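Long-range contacts in protein of Unknown Function (DUF1696) with Pleckstrin-homology Domains (Shewanella loihica PV-4, PDB 3DCX), which is of unknown function but has the pleckstrin-homology fold of the bacterial PH domain family and assembles from several copies of one chain: residues A[24-29]-A[36-41]; A[43-48]-A[59-64]. All blocks are in the same frame, centred on the assembly; numbering follows the deposited sequence. Where two conformers were deposited one is given.

Contact 1: A[24-29]-A[36-41]; sequences EQLALA and MFVFTN
Thr40 OG1 donates a hydrogen bond of 2.6 Å to Glu24 OE2. The carboxylate accepts it on its anti lone pair. Glu24 reaches the threonine with an extended chain, CG anti to the backbone N (chi1 -169°). Its other oxygen, OE1, forms a salt bridge with Arg43. The two segments belong to the antiparallel beta hairpin of strands 26-32 and 35-40 in the larger sheet of the PH domain.

Beside Thr40, Asn41 and Gln25 clasp each other with two bonds. Asn41 N donates to Gln25 O. Gln25 N donates to Asn41 OD1 over 2.9 Å, almost straight at the hydrogen, with the donor well above the plane of the side-chain carbonyl. Asn41 thus carries on the pairing past the end of its strand.

A classic beta bulge follows, with Ala27 and Leu28 together opposite the single residue Phe39. Phe39 O takes a bond of 2.8 Å from Ala27 N and a longer one of 3.2 Å from Leu28 N. Phe39 N in turn donates to Leu28 O over 2.7 Å.

Apolar side chains pack on both faces of the hairpin. Leu26 CD2 lies 3.8 Å from Val38 CG1 and also touches Thr40 CG2. Ala29 CB meets Val38 CG2. Helix 9-16 covers Leu26 and Ala29. On the other face Leu28 CB rests near Phe39, whose side chain also touches Thr111 and Ile112 of helix 105-116. Leu28 O lies at the edge of the Phe39 ring, in its plane, 3.6 Å from Phe39 CD1.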
ATOM      1  N   GLU A  24     -19.250 -14.518   0.699  1.00 33.17           N
ATOM      2  CA  GLU A  24     -19.474 -13.480  -0.278  1.00 30.29           C
ATOM      3  C   GLU A  24     -20.905 -13.516  -0.785  1.00 29.50           C
ATOM      4  O   GLU A  24     -21.478 -14.585  -1.010  1.00 27.97           O
ATOM      5  CB  GLU A  24     -18.516 -13.648  -1.455  1.00 28.92           C
ATOM      6  CG  GLU A  24     -18.506 -12.443  -2.398  1.00 28.18           C
ATOM      7  CD  GLU A  24     -17.373 -12.504  -3.383  1.00 28.59           C
ATOM      8  OE1 GLU A  24     -16.866 -13.632  -3.655  1.00 28.28           O
ATOM      9  OE2 GLU A  24     -16.997 -11.430  -3.906  1.00 30.08           O
ATOM     10  N   GLN A  25     -21.463 -12.329  -0.981  1.00 29.95           N
ATOM     11  CA  GLN A  25     -22.809 -12.170  -1.514  1.00 30.19           C
ATOM     12  C   GLN A  25     -22.816 -11.174  -2.650  1.00 29.38           C
ATOM     13  O   GLN A  25     -22.058 -10.207  -2.660  1.00 27.54           O
ATOM     14  CB  GLN A  25     -23.752 -11.699  -0.423  1.00 29.37           C
ATOM     15  CG  GLN A  25     -24.006 -12.747   0.625  1.00 38.86           C
ATOM     16  CD  GLN A  25     -25.046 -12.294   1.605  1.00 48.30           C
ATOM     17  OE1 GLN A  25     -24.718 -11.930   2.734  1.00 53.49           O
ATOM     18  NE2 GLN A  25     -26.313 -12.262   1.166  1.00 44.10           N
ATOM     19  N   LEU A  26     -23.709 -11.412  -3.605  1.00 30.24           N
ATOM     20  CA  LEU A  26     -23.887 -10.505  -4.729  1.00 30.31           C
ATOM     21  C   LEU A  26     -24.816  -9.364  -4.355  1.00 29.00           C
ATOM     22  O   LEU A  26     -25.819  -9.573  -3.680  1.00 28.70           O
ATOM     23  CB  LEU A  26     -24.435 -11.268  -5.931  1.00 29.81           C
ATOM     24  CG  LEU A  26     -23.550 -12.404  -6.447  1.00 32.58           C
ATOM     25  CD1 LEU A  26     -24.205 -12.919  -7.684  1.00 28.01           C
ATOM     26  CD2 LEU A  26     -22.135 -11.983  -6.750  1.00 31.90           C
ATOM     27  N   ALA A  27     -24.468  -8.147  -4.749  1.00 27.96           N
ATOM     28  CA  ALA A  27     -25.313  -6.983  -4.434  1.00 30.62           C
ATOM     29  C   ALA A  27     -26.034  -6.474  -5.677  1.00 30.42           C
ATOM     30  O   ALA A  27     -27.196  -6.052  -5.626  1.00 28.34           O
ATOM     31  CB  ALA A  27     -24.475  -5.827  -3.765  1.00 28.64           C
ATOM     32  N   LEU A  28     -25.336  -6.513  -6.799  1.00 29.05           N
ATOM     33  CA  LEU A  28     -25.797  -5.844  -7.990  1.00 29.50           C
ATOM     34  C   LEU A  28     -24.984  -6.314  -9.182  1.00 28.92           C
ATOM     35  O   LEU A  28     -23.767  -6.484  -9.082  1.00 27.72           O
ATOM     36  CB  LEU A  28     -25.605  -4.349  -7.788  1.00 31.93           C
ATOM     37  CG  LEU A  28     -26.246  -3.327  -8.702  1.00 35.04           C
ATOM     38  CD1 LEU A  28     -27.775  -3.547  -8.866  1.00 38.57           C
ATOM     39  CD2 LEU A  28     -25.928  -1.971  -8.093  1.00 36.70           C
ATOM     40  N   ALA A  29     -25.641  -6.496 -10.323  1.00 26.00           N
ATOM     41  CA  ALA A  29     -24.923  -6.844 -11.509  1.00 26.36           C
ATOM     42  C   ALA A  29     -25.558  -6.342 -12.787  1.00 26.82           C
ATOM     43  O   ALA A  29     -26.764  -6.416 -12.965  1.00 25.24           O
ATOM     44  CB  ALA A  29     -24.702  -8.359 -11.583  1.00 25.51           C
HETATM   45  N   MSE A  36     -19.886  -8.214 -18.229  1.00 29.53           N
HETATM   46  CA  MSE A  36     -20.598  -8.017 -16.987  1.00 33.10           C
HETATM   47  C   MSE A  36     -19.775  -7.266 -15.971  1.00 29.59           C
HETATM   48  O   MSE A  36     -18.549  -7.401 -15.898  1.00 31.23           O
HETATM   49  CB  MSE A  36     -20.995  -9.350 -16.390  1.00 31.88           C
HETATM   50  CG  MSE A  36     -22.410  -9.700 -16.585  1.00 41.39           C
HETATM   51 SE   MSE A  36     -22.808 -11.270 -15.546  0.75 44.15          SE
HETATM   52  CE  MSE A  36     -23.647 -12.159 -16.927  1.00 39.34           C
ATOM     53  N   PHE A  37     -20.480  -6.451 -15.200  1.00 29.00           N
ATOM     54  CA  PHE A  37     -19.919  -5.699 -14.103  1.00 28.77           C
ATOM     55  C   PHE A  37     -20.679  -6.132 -12.840  1.00 29.74           C
ATOM     56  O   PHE A  37     -21.882  -5.871 -12.704  1.00 30.01           O
ATOM     57  CB  PHE A  37     -20.130  -4.228 -14.405  1.00 30.56           C
ATOM     58  CG  PHE A  37     -19.218  -3.321 -13.669  1.00 32.68           C
ATOM     59  CD1 PHE A  37     -19.455  -2.993 -12.365  1.00 40.05           C
ATOM     60  CD2 PHE A  37     -18.106  -2.795 -14.288  1.00 39.89           C
ATOM     61  CE1 PHE A  37     -18.603  -2.131 -11.678  1.00 38.52           C
ATOM     62  CE2 PHE A  37     -17.250  -1.934 -13.601  1.00 38.67           C
ATOM     63  CZ  PHE A  37     -17.523  -1.597 -12.295  1.00 35.49           C
ATOM     64  N   VAL A  38     -19.992  -6.837 -11.941  1.00 27.56           N
ATOM     65  CA  VAL A  38     -20.664  -7.455 -10.803  1.00 28.26           C
ATOM     66  C   VAL A  38     -20.186  -6.796  -9.518  1.00 27.06           C
ATOM     67  O   VAL A  38     -18.983  -6.633  -9.321  1.00 27.80           O
ATOM     68  CB  VAL A  38     -20.420  -8.962 -10.794  1.00 27.14           C
ATOM     69  CG1 VAL A  38     -21.118  -9.641  -9.586  1.00 23.97           C
ATOM     70  CG2 VAL A  38     -20.901  -9.545 -12.112  1.00 24.77           C
ATOM     71  N   PHE A  39     -21.132  -6.352  -8.705  1.00 25.28           N
ATOM     72  CA  PHE A  39     -20.826  -5.840  -7.366  1.00 26.22           C
ATOM     73  C   PHE A  39     -21.143  -6.905  -6.361  1.00 25.97           C
ATOM     74  O   PHE A  39     -22.300  -7.302  -6.222  1.00 24.46           O
ATOM     75  CB  PHE A  39     -21.662  -4.613  -7.011  1.00 25.83           C
ATOM     76  CG  PHE A  39     -21.430  -3.447  -7.892  1.00 26.44           C
ATOM     77  CD1 PHE A  39     -21.997  -3.399  -9.173  1.00 33.54           C
ATOM     78  CD2 PHE A  39     -20.673  -2.372  -7.448  1.00 31.14           C
ATOM     79  CE1 PHE A  39     -21.783  -2.300 -10.001  1.00 31.61           C
ATOM     80  CE2 PHE A  39     -20.451  -1.263  -8.266  1.00 30.46           C
ATOM     81  CZ  PHE A  39     -21.003  -1.224  -9.532  1.00 32.65           C
ATOM     82  N   THR A  40     -20.126  -7.376  -5.654  1.00 26.48           N
ATOM     83  CA  THR A  40     -20.359  -8.230  -4.507  1.00 25.78           C
ATOM     84  C   THR A  40     -20.224  -7.393  -3.222  1.00 26.06           C
ATOM     85  O   THR A  40     -20.051  -6.175  -3.274  1.00 25.84           O
ATOM     86  CB  THR A  40     -19.440  -9.437  -4.519  1.00 24.21           C
ATOM     87  OG1 THR A  40     -18.208  -9.137  -3.822  1.00 24.94           O
ATOM     88  CG2 THR A  40     -19.202  -9.909  -5.962  1.00 22.98           C
ATOM     89  N   ASN A  41     -20.347  -8.023  -2.065  1.00 27.66           N
ATOM     90  CA  ASN A  41     -20.038  -7.302  -0.827  1.00 28.00           C
ATOM     91  C   ASN A  41     -18.523  -7.175  -0.513  1.00 28.75           C
ATOM     92  O   ASN A  41     -18.157  -6.556   0.475  1.00 27.02           O
ATOM     93  CB  ASN A  41     -20.807  -7.872   0.370  1.00 27.80           C
ATOM     94  CG  ASN A  41     -20.468  -9.286   0.675  1.00 30.65           C
ATOM     95  OD1 ASN A  41     -19.906 -10.020  -0.142  1.00 27.46           O
ATOM     96  ND2 ASN A  41     -20.825  -9.701   1.871  1.00 32.05           N
TER

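Contact 2: A[43-48]-A[59-64]; sequences RLILID and YHSVPY
Arg43 CB lies 3.4 Å from Val62 O and close to Pro63 CA. CG stands between the backbone N and the carbonyl carbon (chi1 56°), and the chain then runs extended to NE. Arg43 CD is 3.6 Å from Ser61 CB. At the tip, Arg43 NH1 donates to Ser61 OG over 2.8 Å, with the hydroxyl close to the guanidinium plane. Ile45 CD1 lies over one face of the guanidinium. NH2 turns to Glu24 and to Ile19 O. An alanine here would probably leave Ser61 OG and the Glu24 carboxylate without their positively charged mate and open a gap beside Ser61.

The backbones form a regular antiparallel ladder, part of the beta hairpin of strands 43-50 and 56-63 in the PH-domain sheet. Leu44 and Val62 exchange two hydrogen bonds, as do Leu46 and His60. On the outer edge of the hairpin, Tyr59, His60 and Ser61 pair antiparallel with a strand of the second subunit, which carries the sheet into that chain. His60 NE2 is hydrogen-bonded to His69 of that subunit.

The Ile47 side chain runs alongside Tyr59 in the same direction. Ile47 CG1 makes a CH-pi contact over the tyrosine face, 4.1 Å from the centroid of the Tyr59 ring and offset toward the rim. Ile47 CG2 touches Tyr59 CE1 at 3.7 Å. The side chain of Leu44 meets that of Tyr64 roughly perpendicular to it. Leu44 CD2 is 3.6 Å from Tyr64 CE1, while Tyr64 OH probably hydrogen-bonds to the backbone O of Thr40.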
ATOM      1  N   ARG A  43     -15.957  -7.196  -3.497  1.00 25.39           N
ATOM      2  CA  ARG A  43     -15.202  -6.797  -4.686  1.00 25.08           C
ATOM      3  C   ARG A  43     -16.111  -6.474  -5.845  1.00 24.78           C
ATOM      4  O   ARG A  43     -17.277  -6.834  -5.858  1.00 24.93           O
ATOM      5  CB  ARG A  43     -14.261  -7.943  -5.128  1.00 24.93           C
ATOM      6  CG  ARG A  43     -15.008  -9.250  -5.383  1.00 23.01           C
ATOM      7  CD  ARG A  43     -14.194 -10.356  -6.078  1.00 25.97           C
ATOM      8  NE  ARG A  43     -14.777 -11.657  -5.705  1.00 25.66           N
ATOM      9  CZ  ARG A  43     -14.299 -12.847  -6.046  1.00 26.42           C
ATOM     10  NH1 ARG A  43     -13.231 -12.973  -6.837  1.00 27.11           N
ATOM     11  NH2 ARG A  43     -14.902 -13.942  -5.596  1.00 26.62           N
ATOM     12  N   LEU A  44     -15.539  -5.845  -6.861  1.00 26.95           N
ATOM     13  CA  LEU A  44     -16.127  -5.873  -8.180  1.00 27.04           C
ATOM     14  C   LEU A  44     -15.505  -7.047  -8.919  1.00 29.78           C
ATOM     15  O   LEU A  44     -14.304  -7.319  -8.762  1.00 30.41           O
ATOM     16  CB  LEU A  44     -15.835  -4.599  -8.941  1.00 27.54           C
ATOM     17  CG  LEU A  44     -16.011  -3.280  -8.193  1.00 29.34           C
ATOM     18  CD1 LEU A  44     -15.458  -2.159  -9.071  1.00 30.99           C
ATOM     19  CD2 LEU A  44     -17.455  -3.025  -7.809  1.00 26.66           C
ATOM     20  N   ILE A  45     -16.326  -7.742  -9.702  1.00 27.68           N
ATOM     21  CA  ILE A  45     -15.870  -8.712 -10.681  1.00 27.58           C
ATOM     22  C   ILE A  45     -16.190  -8.149 -12.070  1.00 30.30           C
ATOM     23  O   ILE A  45     -17.354  -7.842 -12.401  1.00 28.72           O
ATOM     24  CB  ILE A  45     -16.484 -10.108 -10.463  1.00 27.65           C
ATOM     25  CG1 ILE A  45     -16.270 -10.563  -9.022  1.00 27.80           C
ATOM     26  CG2 ILE A  45     -15.827 -11.165 -11.434  1.00 28.50           C
ATOM     27  CD1 ILE A  45     -17.077 -11.835  -8.632  1.00 30.99           C
ATOM     28  N   LEU A  46     -15.150  -7.956 -12.874  1.00 29.54           N
ATOM     29  CA  LEU A  46     -15.331  -7.455 -14.211  1.00 31.22           C
ATOM     30  C   LEU A  46     -15.089  -8.624 -15.152  1.00 29.24           C
ATOM     31  O   LEU A  46     -13.986  -9.164 -15.216  1.00 27.89           O
ATOM     32  CB  LEU A  46     -14.391  -6.280 -14.511  1.00 33.84           C
ATOM     33  CG  LEU A  46     -14.189  -5.179 -13.460  1.00 38.88           C
ATOM     34  CD1 LEU A  46     -13.602  -3.965 -14.140  1.00 47.75           C
ATOM     35  CD2 LEU A  46     -15.465  -4.818 -12.736  1.00 44.16           C
ATOM     36  N   ILE A  47     -16.151  -9.038 -15.830  1.00 29.19           N
ATOM     37  CA  ILE A  47     -16.116 -10.167 -16.764  1.00 28.78           C
ATOM     38  C   ILE A  47     -16.115  -9.663 -18.203  1.00 29.78           C
ATOM     39  O   ILE A  47     -17.138  -9.171 -18.694  1.00 29.99           O
ATOM     40  CB  ILE A  47     -17.321 -11.090 -16.551  1.00 29.40           C
ATOM     41  CG1 ILE A  47     -17.360 -11.577 -15.092  1.00 27.48           C
ATOM     42  CG2 ILE A  47     -17.270 -12.262 -17.559  1.00 29.29           C
ATOM     43  CD1 ILE A  47     -18.542 -12.464 -14.733  1.00 28.12           C
ATOM     44  N   ASP A  48     -14.966  -9.761 -18.863  1.00 27.43           N
ATOM     45  CA  ASP A  48     -14.831  -9.273 -20.210  0.50 28.25           C
ATOM     46  C   ASP A  48     -14.609 -10.479 -21.134  1.00 30.38           C
ATOM     47  O   ASP A  48     -13.776 -11.348 -20.858  1.00 29.76           O
ATOM     48  CB  ASP A  48     -13.688  -8.242 -20.292  0.50 28.09           C
ATOM     49  CG  ASP A  48     -13.876  -7.037 -19.318  0.50 31.75           C
ATOM     50  OD1 ASP A  48     -15.024  -6.618 -19.031  0.50 24.59           O
ATOM     51  OD2 ASP A  48     -12.848  -6.505 -18.830  0.50 41.59           O
ATOM     52  N   TYR A  59     -11.816 -12.732 -15.789  1.00 25.59           N
ATOM     53  CA  TYR A  59     -12.499 -12.314 -14.573  1.00 27.15           C
ATOM     54  C   TYR A  59     -11.487 -11.505 -13.764  1.00 25.16           C
ATOM     55  O   TYR A  59     -10.525 -12.065 -13.232  1.00 25.87           O
ATOM     56  CB  TYR A  59     -12.953 -13.527 -13.746  1.00 28.11           C
ATOM     57  CG  TYR A  59     -14.140 -14.332 -14.253  1.00 28.34           C
ATOM     58  CD1 TYR A  59     -14.483 -14.414 -15.599  1.00 37.37           C
ATOM     59  CD2 TYR A  59     -14.909 -15.044 -13.357  1.00 31.42           C
ATOM     60  CE1 TYR A  59     -15.581 -15.182 -16.017  1.00 34.85           C
ATOM     61  CE2 TYR A  59     -15.982 -15.790 -13.747  1.00 33.25           C
ATOM     62  CZ  TYR A  59     -16.313 -15.883 -15.066  1.00 35.59           C
ATOM     63  OH  TYR A  59     -17.408 -16.666 -15.385  1.00 35.83           O
ATOM     64  N   HIS A  60     -11.698 -10.196 -13.722  1.00 24.79           N
ATOM     65  CA  HIS A  60     -10.861  -9.288 -12.974  1.00 26.12           C
ATOM     66  C   HIS A  60     -11.584  -8.937 -11.673  1.00 25.09           C
ATOM     67  O   HIS A  60     -12.648  -8.303 -11.686  1.00 25.46           O
ATOM     68  CB  HIS A  60     -10.578  -8.049 -13.821  1.00 27.50           C
ATOM     69  CG  HIS A  60      -9.579  -7.120 -13.216  1.00 28.86           C
ATOM     70  ND1 HIS A  60      -9.413  -5.829 -13.658  1.00 41.80           N
ATOM     71  CD2 HIS A  60      -8.752  -7.264 -12.156  1.00 33.68           C
ATOM     72  CE1 HIS A  60      -8.491  -5.231 -12.919  1.00 47.44           C
ATOM     73  NE2 HIS A  60      -8.077  -6.081 -11.998  1.00 32.45           N
ATOM     74  N   SER A  61     -11.006  -9.354 -10.552  1.00 23.64           N
ATOM     75  CA  SER A  61     -11.517  -8.987  -9.216  1.00 24.79           C
ATOM     76  C   SER A  61     -10.858  -7.725  -8.681  1.00 25.82           C
ATOM     77  O   SER A  61      -9.613  -7.642  -8.572  1.00 23.38           O
ATOM     78  CB  SER A  61     -11.304 -10.123  -8.221  1.00 24.81           C
ATOM     79  OG  SER A  61     -11.989 -11.296  -8.635  1.00 24.83           O
ATOM     80  N   VAL A  62     -11.695  -6.739  -8.352  1.00 25.47           N
ATOM     81  CA  VAL A  62     -11.238  -5.521  -7.714  1.00 26.01           C
ATOM     82  C   VAL A  62     -11.854  -5.419  -6.327  1.00 24.83           C
ATOM     83  O   VAL A  62     -13.013  -4.998  -6.209  1.00 24.53           O
ATOM     84  CB  VAL A  62     -11.555  -4.271  -8.525  1.00 25.83           C
ATOM     85  CG1 VAL A  62     -10.782  -3.077  -7.908  1.00 24.55           C
ATOM     86  CG2 VAL A  62     -11.167  -4.487  -9.973  1.00 23.41           C
ATOM     87  N   PRO A  63     -11.107  -5.834  -5.289  1.00 23.95           N
ATOM     88  CA  PRO A  63     -11.622  -5.654  -3.939  1.00 25.46           C
ATOM     89  C   PRO A  63     -11.839  -4.175  -3.691  1.00 25.75           C
ATOM     90  O   PRO A  63     -11.103  -3.332  -4.220  1.00 23.32           O
ATOM     91  CB  PRO A  63     -10.516  -6.230  -3.042  1.00 26.99           C
ATOM     92  CG  PRO A  63      -9.714  -7.120  -3.945  1.00 26.95           C
ATOM     93  CD  PRO A  63      -9.781  -6.475  -5.284  1.00 25.90           C
ATOM     94  N   TYR A  64     -12.847  -3.852  -2.903  1.00 25.67           N
ATOM     95  CA  TYR A  64     -13.172  -2.460  -2.661  1.00 25.24           C
ATOM     96  C   TYR A  64     -12.014  -1.755  -1.990  1.00 26.11           C
ATOM     97  O   TYR A  64     -11.779  -0.584  -2.234  1.00 23.81           O
ATOM     98  CB  TYR A  64     -14.441  -2.342  -1.835  1.00 24.58           C
ATOM     99  CG  TYR A  64     -15.670  -2.760  -2.589  1.00 24.13           C
ATOM    100  CD1 TYR A  64     -16.221  -1.958  -3.585  1.00 27.42           C
ATOM    101  CD2 TYR A  64     -16.295  -3.955  -2.300  1.00 24.56           C
ATOM    102  CE1 TYR A  64     -17.382  -2.349  -4.274  1.00 28.42           C
ATOM    103  CE2 TYR A  64     -17.441  -4.364  -2.995  1.00 27.00           C
ATOM    104  CZ  TYR A  64     -17.982  -3.565  -3.976  1.00 28.87           C
ATOM    105  OH  TYR A  64     -19.130  -3.993  -4.634  1.00 26.97           O
TER

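How the contacts relate
Both contacts are antiparallel hairpins of one sheet, joined where strands 35-40 and 43-50 run as neighbours. Contact 1 is partly buried, between helices 9-16 and 105-116. Contact 2 is more deeply buried, and its outer strand 56-63 pairs with a strand of the second subunit. A bulge breaks the ladder of contact 1, whereas contact 2 keeps its register. Contact 1 has its polar side-chain bonds at the loop end, at Glu24, Gln25 and Asn41. Contact 2 has the buried Arg43-Ser61 pair and the packing of Tyr59 and Tyr64. Polar groups tie the two: Glu24 OE1 to Arg43 NH2 (2.8 Å) and the backbone oxygen Thr40 O to Tyr64 OH (2.7 Å). Phe37 packs on Leu46 and Phe39 on Leu44.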